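Local coordinates for chitin binding protein (Streptomyces lividans, PDB 5FTZ) that is a copper-dependent lytic polysaccharide monooxygenase of family AA10 that probably cleaves chitin by oxidation, at residues 51-54 / 55-58; 110-113 / 114-117. All blocks are in the same frame, centred on the assembly; numbering follows the deposited sequence.

In the fold
The chain starts at the copper ligand His1, and both contacts come in long loops between strands of the mixed sheet. Contact 1 (51-58) turns the chain within the loop joining strand 33-35 to strand 73-74, and His53 reaches back to Glu33 at the start of the first of these strands. Contact 2 (110-117) turns the loop between strands 93-100 and 122-125 and packs on strand 148-157. The two are in series, neither enclosing nor crossing the other; their centres lie about 17 Å apart and their nearest atoms about 6 Å. Loop residues between strand 33-35 and contact 1, among them Asp45 and Gly46, bind contact 2, tying the two loops to each other.

Contact 1: residues 51-54 / 55-58; sequences AGHG and SFAA
His53 and Phe56 lie side by side and point the same way, and the histidine is the one to follow outward. Its CB starts against the phenylalanine ring, 3.6 Å from Phe56 CD2, with Ser55 OG a looser neighbour. One atom further, His53 CG is 3.9 Å from Phe56 CD2, and His53 CD2 still grazes that same carbon. Both side chains have CG anti to the carbonyl carbon (chi1 -66° for His53, -56° for Phe56); with the turn bringing the two residues to the same side, this leaves the rings pointing the same way. The ring planes meet obliquely, at 53°, with centroids 5.3 Å apart. Beneath them the backbone makes a short 3-10 turn with two i to i+3 bonds: Phe56 N donates to His53 O at 2.9 Å, and Ala57 N follows with a 3.2 Å bond to Gly54 O. Ser55 OG sits over one face of the Phe56 ring, offset toward its rim, while Ile25 and Glu28 also pack on the phenylalanine. At the far tip, His53 NE2 is hydrogen-bonded to Glu33 O, tying the ring to strand 33-35; the side chain lies about 11 Å from a bound copper ion and is not one of its ligands.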
ATOM      1  N   ALA A  51      19.785   9.152  11.714  1.00 10.41           N
ATOM      2  CA  ALA A  51      18.925   9.272  10.509  1.00 11.78           C
ATOM      3  C   ALA A  51      18.947  10.676   9.920  1.00 13.36           C
ATOM      4  O   ALA A  51      17.943  11.132   9.335  1.00 15.36           O
ATOM      5  CB  ALA A  51      17.528   8.817  10.761  1.00 11.74           C
ATOM      6  N   GLY A  52      20.074  11.353  10.007  1.00 13.85           N
ATOM      7  CA  GLY A  52      20.196  12.709   9.462  1.00 16.81           C
ATOM      8  C   GLY A  52      19.705  13.856  10.330  1.00 17.19           C
ATOM      9  O   GLY A  52      19.785  14.999   9.918  1.00 20.77           O
ATOM     10  N   HIS A  53      19.209  13.601  11.541  1.00 15.67           N
ATOM     11  CA  HIS A  53      18.729  14.629  12.457  1.00 15.72           C
ATOM     12  C   HIS A  53      19.838  15.226  13.293  1.00 15.90           C
ATOM     13  O   HIS A  53      20.410  14.579  14.195  1.00 15.58           O
ATOM     14  CB  HIS A  53      17.695  14.061  13.376  1.00 17.15           C
ATOM     15  CG  HIS A  53      16.465  13.652  12.692  1.00 18.47           C
ATOM     16  ND1 HIS A  53      15.517  14.566  12.286  1.00 23.55           N
ATOM     17  CD2 HIS A  53      16.042  12.443  12.256  1.00 17.79           C
ATOM     18  CE1 HIS A  53      14.540  13.931  11.652  1.00 25.39           C
ATOM     19  NE2 HIS A  53      14.822  12.638  11.651  1.00 21.14           N
ATOM     20  N   GLY A  54      20.151  16.486  13.036  1.00 17.00           N
ATOM     21  CA  GLY A  54      21.133  17.193  13.846  1.00 17.33           C
ATOM     22  C   GLY A  54      20.838  17.185  15.330  1.00 16.42           C
ATOM     23  O   GLY A  54      21.770  17.089  16.132  1.00 18.16           O
ATOM     24  N   SER A  55      19.558  17.243  15.696  1.00 16.52           N
ATOM     25  CA  SER A  55      19.146  17.186  17.103  1.00 16.26           C
ATOM     26  C   SER A  55      19.481  15.848  17.813  1.00 13.56           C
ATOM     27  O   SER A  55      19.479  15.804  19.006  1.00 13.59           O
ATOM     28  CB  SER A  55      17.640  17.441  17.264  1.00 18.99           C
ATOM     29  OG  SER A  55      16.901  16.444  16.580  1.00 25.88           O
ATOM     30  N   PHE A  56      19.721  14.802  17.033  1.00 11.63           N
ATOM     31  CA  PHE A  56      20.071  13.452  17.523  1.00 11.23           C
ATOM     32  C   PHE A  56      21.517  13.083  17.169  1.00 10.94           C
ATOM     33  O   PHE A  56      21.888  11.895  17.221  1.00 10.23           O
ATOM     34  CB  PHE A  56      19.142  12.381  16.935  1.00 11.49           C
ATOM     35  CG  PHE A  56      17.660  12.607  17.179  1.00 11.16           C
ATOM     36  CD1 PHE A  56      17.180  13.321  18.274  1.00 12.38           C
ATOM     37  CD2 PHE A  56      16.744  12.139  16.254  1.00 12.81           C
ATOM     38  CE1 PHE A  56      15.810  13.562  18.423  1.00 12.31           C
ATOM     39  CE2 PHE A  56      15.383  12.301  16.466  1.00 12.43           C
ATOM     40  CZ  PHE A  56      14.927  13.047  17.540  1.00 12.50           C
ATOM     41  N   ALA A  57      22.383  14.072  16.907  1.00 12.35           N
ATOM     42  CA  ALA A  57      23.762  13.827  16.475  1.00 12.92           C
ATOM     43  C   ALA A  57      24.570  13.052  17.499  1.00 12.37           C
ATOM     44  O   ALA A  57      25.515  12.344  17.097  1.00 12.44           O
ATOM     45  CB  ALA A  57      24.484  15.149  16.145  1.00 15.42           C
ATOM     46  N   ALA A  58      24.238  13.137  18.773  1.00 11.70           N
ATOM     47  CA  ALA A  58      24.951  12.273  19.738  1.00 11.64           C
ATOM     48  C   ALA A  58      24.949  10.809  19.352  1.00 10.83           C
ATOM     49  O   ALA A  58      25.906  10.074  19.660  1.00 11.60           O
ATOM     50  CB  ALA A  58      24.394  12.430  21.132  1.00 14.19           C
TER

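Contact 2: residues 110-113 / 114-117; sequences NLAR and SDLN
Ala112 and Asp115 grip each other twice. Asp115 OD2 caps the backbone N-H of Ala112, taking it on its anti lone pair at 2.9 Å, which is the side-chain half of a capping box. The return bond, from Asp115 N to Ala112 O, has the same length, is bent to 147° at the hydrogen, and is the i to i+3 bond of a single 3-10 turn, which Leu116 N continues by bonding Arg113 O at 3.0 Å. Asp115 CG lies anti to its own carbonyl carbon (chi1 -60°), swinging the carboxylate back over the start of the turn. Leu111 crosses it at a slant, CD1 3.9 Å from Asp115 CB, and its CD2 lies 4.3 Å from Leu116 CD1. Beyond this shell, Leu111 rests on Val150 and Leu116 on Leu152, both in strand 148-157. His109 NE2 also bonds Asp115 OD2, and Asn106 N holds OD1, fixing the carboxylate's rotation. Arg113 extends away from the turn to the loop of residues 38-45, forming a salt bridge with Asp45 and hydrogen bonds to the carbonyls of Pro39, Ser41 and Pro43. With two N-H groups and a histidine nitrogen around it, the buried carboxylate of Asp115 is probably stabilised as the anion.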
ATOM      1  N   ASN A 110      32.391   8.784  12.841  1.00  9.67           N
ATOM      2  CA  ASN A 110      30.955   8.482  12.833  1.00  9.70           C
ATOM      3  C   ASN A 110      30.682   7.365  11.819  1.00 10.40           C
ATOM      4  O   ASN A 110      31.181   7.411  10.706  1.00 12.13           O
ATOM      5  CB  ASN A 110      30.153   9.673  12.416  1.00 10.63           C
ATOM      6  CG  ASN A 110      30.179  10.819  13.405  1.00 11.66           C
ATOM      7  OD1 ASN A 110      31.001  10.901  14.318  1.00 12.36           O
ATOM      8  ND2 ASN A 110      29.302  11.738  13.150  1.00 12.42           N
ATOM      9  N   LEU A 111      29.822   6.406  12.152  1.00  9.83           N
ATOM     10  CA  LEU A 111      29.540   5.256  11.295  1.00 11.70           C
ATOM     11  C   LEU A 111      29.199   5.689   9.876  1.00 11.17           C
ATOM     12  O   LEU A 111      28.368   6.591   9.641  1.00 10.86           O
ATOM     13  CB  LEU A 111      28.349   4.473  11.864  1.00 12.38           C
ATOM     14  CG  LEU A 111      28.133   3.089  11.253  1.00 13.08           C
ATOM     15  CD1 LEU A 111      29.170   2.119  11.750  1.00 13.86           C
ATOM     16  CD2 LEU A 111      26.712   2.621  11.593  1.00 13.78           C
ATOM     17  N   ALA A 112      29.755   4.948   8.923  1.00 10.86           N
ATOM     18  CA  ALA A 112      29.522   5.210   7.517  1.00 11.07           C
ATOM     19  C   ALA A 112      29.358   3.915   6.731  1.00 11.26           C
ATOM     20  O   ALA A 112      29.665   2.810   7.257  1.00 11.15           O
ATOM     21  CB  ALA A 112      30.733   5.949   6.962  1.00 11.55           C
ATOM     22  N   ARG A 113      28.847   4.020   5.496  1.00 10.86           N
ATOM     23  CA  ARG A 113      28.701   2.830   4.648  1.00 11.45           C
ATOM     24  C   ARG A 113      29.974   2.008   4.502  1.00 10.62           C
ATOM     25  O   ARG A 113      29.921   0.795   4.449  1.00 11.32           O
ATOM     26  CB  ARG A 113      28.136   3.219   3.297  1.00 12.62           C
ATOM     27  CG  ARG A 113      26.666   3.653   3.366  1.00 12.99           C
ATOM     28  CD  ARG A 113      26.338   4.525   2.148  1.00 13.87           C
ATOM     29  NE  ARG A 113      24.947   4.946   2.156  1.00 15.33           N
ATOM     30  CZ  ARG A 113      24.412   5.897   2.929  1.00 14.76           C
ATOM     31  NH1 ARG A 113      25.116   6.550   3.835  1.00 14.08           N
ATOM     32  NH2 ARG A 113      23.124   6.141   2.823  1.00 15.29           N
ATOM     33  N   SER A 114      31.122   2.666   4.440  1.00 10.81           N
ATOM     34  CA  SER A 114      32.408   1.960   4.291  1.00 12.70           C
ATOM     35  C   SER A 114      32.734   1.058   5.483  1.00 11.30           C
ATOM     36  O   SER A 114      33.529   0.132   5.391  1.00 12.85           O
ATOM     37  CB  SER A 114      33.534   2.970   4.112  1.00 13.39           C
ATOM     38  OG  SER A 114      33.550   3.999   5.118  1.00 17.81           O
ATOM     39  N   ASP A 115      32.078   1.322   6.635  1.00 10.68           N
ATOM     40  CA  ASP A 115      32.254   0.467   7.824  1.00 10.86           C
ATOM     41  C   ASP A 115      31.394  -0.776   7.834  1.00  9.72           C
ATOM     42  O   ASP A 115      31.670  -1.677   8.604  1.00 10.03           O
ATOM     43  CB  ASP A 115      31.923   1.259   9.074  1.00 10.53           C
ATOM     44  CG  ASP A 115      32.829   2.475   9.234  1.00 13.47           C
ATOM     45  OD1 ASP A 115      34.061   2.242   9.146  1.00 13.04           O
ATOM     46  OD2 ASP A 115      32.312   3.650   9.386  1.00 13.76           O
ATOM     47  N   LEU A 116      30.389  -0.805   6.986  1.00  9.65           N
ATOM     48  CA  LEU A 116      29.348  -1.797   7.018  1.00 10.19           C
ATOM     49  C   LEU A 116      29.491  -2.828   5.931  1.00 11.28           C
ATOM     50  O   LEU A 116      29.900  -2.504   4.786  1.00 13.10           O
ATOM     51  CB  LEU A 116      27.978  -1.138   6.914  1.00 11.29           C
ATOM     52  CG  LEU A 116      27.494  -0.369   8.131  1.00 11.95           C
ATOM     53  CD1 LEU A 116      26.370   0.628   7.767  1.00 14.04           C
ATOM     54  CD2 LEU A 116      27.064  -1.328   9.241  1.00 12.35           C
ATOM     55  N   ASN A 117      29.149  -4.074   6.221  1.00 10.40           N
ATOM     56  CA  ASN A 117      28.866  -5.029   5.182  1.00 12.13           C
ATOM     57  C   ASN A 117      27.500  -4.676   4.637  1.00 12.77           C
ATOM     58  O   ASN A 117      26.473  -4.803   5.353  1.00 12.20           O
ATOM     59  CB  ASN A 117      28.936  -6.430   5.766  1.00 13.20           C
ATOM     60  CG  ASN A 117      28.587  -7.500   4.754  1.00 16.39           C
ATOM     61  OD1 ASN A 117      28.097  -7.243   3.667  1.00 17.49           O
ATOM     62  ND2 ASN A 117      28.874  -8.725   5.138  1.00 19.43           N
TER